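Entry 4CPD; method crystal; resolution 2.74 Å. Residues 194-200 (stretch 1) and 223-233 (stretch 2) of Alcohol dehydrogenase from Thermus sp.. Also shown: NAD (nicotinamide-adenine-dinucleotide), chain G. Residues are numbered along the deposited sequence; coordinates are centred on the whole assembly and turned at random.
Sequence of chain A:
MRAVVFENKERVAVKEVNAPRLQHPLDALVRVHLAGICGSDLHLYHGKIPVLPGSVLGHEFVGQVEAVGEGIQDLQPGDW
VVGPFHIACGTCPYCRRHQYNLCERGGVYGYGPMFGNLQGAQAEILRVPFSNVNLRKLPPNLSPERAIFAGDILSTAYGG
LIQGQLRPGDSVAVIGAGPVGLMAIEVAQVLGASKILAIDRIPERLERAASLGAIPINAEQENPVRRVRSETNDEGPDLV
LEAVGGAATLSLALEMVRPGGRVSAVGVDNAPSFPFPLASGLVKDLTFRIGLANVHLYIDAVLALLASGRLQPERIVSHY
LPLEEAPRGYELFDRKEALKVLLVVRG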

# COMPACT_ATOMS: atom_id res chain seq x y z
N SER A 194 9.43 14.56 12.57
CA SER A 194 10.73 14.98 13.05
C SER A 194 11.47 15.81 12.01
O SER A 194 12.38 16.58 12.33
CB SER A 194 11.58 13.75 13.42
OG SER A 194 11.89 12.98 12.28
N LYS A 195 11.10 15.65 10.76
CA LYS A 195 11.73 16.40 9.71
C LYS A 195 10.90 16.23 8.41
O LYS A 195 10.42 15.13 8.10
CB LYS A 195 13.14 15.89 9.50
CG LYS A 195 13.85 16.60 8.35
CD LYS A 195 15.26 16.09 8.11
CE LYS A 195 16.22 16.60 9.17
NZ LYS A 195 17.63 16.39 8.73
N ILE A 196 10.75 17.31 7.67
CA ILE A 196 9.91 17.36 6.50
C ILE A 196 10.70 17.96 5.39
O ILE A 196 11.33 18.99 5.59
CB ILE A 196 8.67 18.26 6.71
CG1 ILE A 196 7.88 17.83 7.95
CG2 ILE A 196 7.79 18.26 5.46
CD1 ILE A 196 6.78 18.80 8.33
N LEU A 197 10.65 17.36 4.21
CA LEU A 197 11.39 17.83 3.04
C LEU A 197 10.45 18.15 1.89
O LEU A 197 9.58 17.34 1.56
CB LEU A 197 12.36 16.75 2.58
CG LEU A 197 13.25 16.29 3.73
CD1 LEU A 197 13.37 14.78 3.78
CD2 LEU A 197 14.61 16.93 3.61
N ALA A 198 10.63 19.30 1.28
CA ALA A 198 9.74 19.73 0.21
C ALA A 198 10.53 19.80 -1.05
O ALA A 198 11.54 20.46 -1.10
CB ALA A 198 9.09 21.07 0.53
N ILE A 199 10.06 19.10 -2.07
CA ILE A 199 10.70 19.07 -3.35
C ILE A 199 9.75 19.74 -4.33
O ILE A 199 8.58 19.34 -4.43
CB ILE A 199 10.97 17.63 -3.81
CG1 ILE A 199 12.04 16.98 -2.93
CG2 ILE A 199 11.43 17.59 -5.26
CD1 ILE A 199 11.50 16.27 -1.71
N ASP A 200 10.25 20.76 -5.01
CA ASP A 200 9.53 21.43 -6.10
C ASP A 200 10.57 22.08 -7.01
O ASP A 200 11.78 21.83 -6.88
CB ASP A 200 8.56 22.46 -5.54
CG ASP A 200 7.42 22.74 -6.48
OD1 ASP A 200 7.68 23.11 -7.64
OD2 ASP A 200 6.26 22.59 -6.06
N ASN A 223 20.13 17.03 -7.34
CA ASN A 223 19.53 15.70 -7.22
C ASN A 223 18.80 15.59 -5.88
O ASN A 223 19.44 15.53 -4.81
CB ASN A 223 20.56 14.57 -7.34
CG ASN A 223 19.92 13.21 -7.61
OD1 ASN A 223 18.70 13.01 -7.46
ND2 ASN A 223 20.73 12.26 -8.04
N PRO A 224 17.45 15.53 -5.94
CA PRO A 224 16.67 15.51 -4.71
C PRO A 224 16.89 14.22 -3.93
O PRO A 224 16.91 14.26 -2.70
CB PRO A 224 15.22 15.64 -5.19
CG PRO A 224 15.24 15.23 -6.62
CD PRO A 224 16.62 15.44 -7.15
N VAL A 225 17.11 13.12 -4.64
CA VAL A 225 17.28 11.83 -4.00
C VAL A 225 18.52 11.82 -3.12
O VAL A 225 18.43 11.39 -1.97
CB VAL A 225 17.34 10.69 -5.02
CG1 VAL A 225 17.61 9.36 -4.32
CG2 VAL A 225 16.04 10.61 -5.82
N ARG A 226 19.65 12.28 -3.66
CA ARG A 226 20.95 12.35 -2.92
C ARG A 226 20.79 13.18 -1.65
O ARG A 226 21.23 12.82 -0.56
CB ARG A 226 22.02 12.99 -3.81
N ARG A 227 20.11 14.30 -1.83
CA ARG A 227 19.89 15.29 -0.81
C ARG A 227 18.95 14.79 0.30
O ARG A 227 19.25 14.90 1.50
CB ARG A 227 19.32 16.51 -1.54
CG ARG A 227 19.04 17.74 -0.71
CD ARG A 227 20.25 18.34 0.01
NE ARG A 227 19.85 19.70 0.38
CZ ARG A 227 19.61 20.15 1.61
NH1 ARG A 227 19.83 19.38 2.68
NH2 ARG A 227 19.19 21.40 1.78
N VAL A 228 17.81 14.25 -0.11
CA VAL A 228 16.86 13.68 0.82
C VAL A 228 17.52 12.57 1.65
O VAL A 228 17.28 12.41 2.85
CB VAL A 228 15.61 13.12 0.07
CG1 VAL A 228 14.78 12.21 0.96
CG2 VAL A 228 14.72 14.25 -0.45
N ARG A 229 18.36 11.79 1.01
CA ARG A 229 18.97 10.68 1.72
C ARG A 229 19.93 11.16 2.80
O ARG A 229 19.88 10.67 3.93
CB ARG A 229 19.64 9.71 0.74
CG ARG A 229 18.64 8.78 0.08
CD ARG A 229 19.30 7.66 -0.70
NE ARG A 229 18.32 6.95 -1.52
CZ ARG A 229 18.61 6.28 -2.64
NH1 ARG A 229 19.86 6.19 -3.10
NH2 ARG A 229 17.63 5.68 -3.32
N SER A 230 20.78 12.14 2.45
CA SER A 230 21.72 12.71 3.42
C SER A 230 21.00 13.36 4.62
O SER A 230 21.47 13.29 5.76
CB SER A 230 22.68 13.71 2.75
OG SER A 230 22.05 14.43 1.71
N GLU A 231 19.83 13.94 4.36
CA GLU A 231 19.04 14.52 5.44
C GLU A 231 18.39 13.48 6.36
O GLU A 231 17.92 13.83 7.46
CB GLU A 231 17.98 15.43 4.85
CG GLU A 231 18.52 16.70 4.23
CD GLU A 231 19.04 17.71 5.26
OE1 GLU A 231 18.70 17.63 6.46
OE2 GLU A 231 19.80 18.62 4.87
N THR A 232 18.36 12.22 5.94
CA THR A 232 17.61 11.18 6.65
C THR A 232 18.48 9.97 6.97
O THR A 232 18.08 8.82 6.72
CB THR A 232 16.41 10.73 5.79
OG1 THR A 232 16.87 10.45 4.45
CG2 THR A 232 15.38 11.84 5.71
N ASN A 233 19.66 10.22 7.53
CA ASN A 233 20.67 9.18 7.80
C ASN A 233 21.10 8.30 6.61
O ASN A 233 21.48 7.15 6.82
CB ASN A 233 20.17 8.26 8.91
CG ASN A 233 20.29 8.87 10.26
OD1 ASN A 233 21.35 8.80 10.88
ND2 ASN A 233 19.22 9.49 10.73
PA NAD G . -0.78 22.71 -8.73
O1A NAD G . -1.24 24.12 -8.37
O2A NAD G . -0.58 22.33 -10.19
O5B NAD G . 0.56 22.27 -7.93
C5B NAD G . 1.53 21.42 -8.54
C4B NAD G . 2.92 21.74 -8.01
O4B NAD G . 3.84 20.70 -8.37
C3B NAD G . 3.45 23.06 -8.60
O3B NAD G . 4.08 23.89 -7.62
C2B NAD G . 4.48 22.61 -9.59
O2B NAD G . 5.51 23.58 -9.77
C1B NAD G . 4.98 21.33 -8.95
N9A NAD G . 5.60 20.47 -9.96
C8A NAD G . 5.10 20.24 -11.19
N7A NAD G . 5.94 19.41 -11.86
C5A NAD G . 6.98 19.11 -11.04
C6A NAD G . 8.20 18.28 -11.11
N6A NAD G . 8.45 17.60 -12.24
N1A NAD G . 9.04 18.22 -10.04
C2A NAD G . 8.78 18.90 -8.91
N3A NAD G . 7.68 19.68 -8.78
C4A NAD G . 6.76 19.82 -9.78
O3 NAD G . -1.84 21.63 -8.14
PN NAD G . -2.42 21.48 -6.64
O1N NAD G . -3.63 22.39 -6.59
O2N NAD G . -1.29 21.50 -5.59
O5D NAD G . -2.89 19.93 -6.67
C5D NAD G . -1.87 18.93 -6.48
C4D NAD G . -2.08 17.63 -7.26
O4D NAD G . -2.96 16.79 -6.50
C3D NAD G . -2.73 17.81 -8.63
O3D NAD G . -2.21 16.79 -9.51
C2D NAD G . -4.22 17.64 -8.35
O2D NAD G . -5.05 17.28 -9.48
C1D NAD G . -4.16 16.56 -7.26
N1N NAD G . -5.35 16.49 -6.40
C2N NAD G . -5.75 15.25 -6.11
C3N NAD G . -6.85 15.00 -5.31
C7N NAD G . -7.17 13.55 -5.06
O7N NAD G . -8.31 13.18 -4.82
N7N NAD G . -6.14 12.68 -5.08
C4N NAD G . -7.57 16.08 -4.79
C5N NAD G . -7.15 17.38 -5.09
C6N NAD G . -6.03 17.56 -5.91

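A β-strand and an antiparallel α-helix pack through a small apolar seam that is closed at one end by a buttressed lysine–glutamate salt bridge. The strand ending at Asp200 and the helix spanning residues 224–231 run in nearly opposite directions, with 172° between their N-to-C axes and a closest approach of 10.1 Å, a spacing filled by side chains. The register follows from this orientation: Ile199 lies nearest Pro224 at the start of the helix, Leu197 nearest Val228 one turn later, and Lys195 nearest Thr232 just beyond its end. The two stretches together bury 324 Å².

Strand alternation decides which residues take part. Lys195, Leu197 and Ile199 point their CA-to-CB bonds toward the helix, whereas Ala198 points away and Ile196 makes no contact with it. On the helix, Pro224, Val228 and Glu231 recur at intervals of four and three residues, so they fall along the same side.

The apolar seam begins at Ile199, whose CG1 lies 4.1 Å from CB of Pro224 and whose CD1 lies 4.0 Å from CG2 of Val228. Val228 also meets Leu197, the next strand residue to face the helix, its CG1 sitting 4.1 Å from CD1 of Leu197, so that this one valine touches two strand side chains. Leu197 reaches further along the helix, placing CD2 3.9 Å from CB of Glu231 and CD1 4.1 Å from CG2 of Thr232. These are van der Waals contacts among largely buried groups, and they need no directional bonding.

Polar chemistry takes over at Lys195. Its side chain, t at chi1, chi2 and chi4 with one bend at chi3 (-75°), delivers NZ to OE1 of Glu231 at 2.8 Å, a salt bridge with a hydrogen bond, and NZ also donates to the backbone O of Glu231 at 2.9 Å. The ammonium group thus grips both the carboxylate and the main chain of one residue near the C-terminal end of the helix, where carbonyl groups run out of amide partners. Glu231 is shared with its own helix: NH1 of Arg227 lies only 2.3 Å from OE2 of Glu231, a salt bridge modelled very short, so the carboxylate links two cations.

Local bonds finish the helix. OD1 of Asn223 accepts from N of Val225 at 3.2 Å, capping the N-terminus, and OG1 of Thr232 donates to O of Val228 at 2.6 Å. Beyond the seam, Asp200 faces the cofactor instead, its OD1 accepting from O2B of NAD at 3.1 Å and its OD2 from O3B of NAD at 3.0 Å.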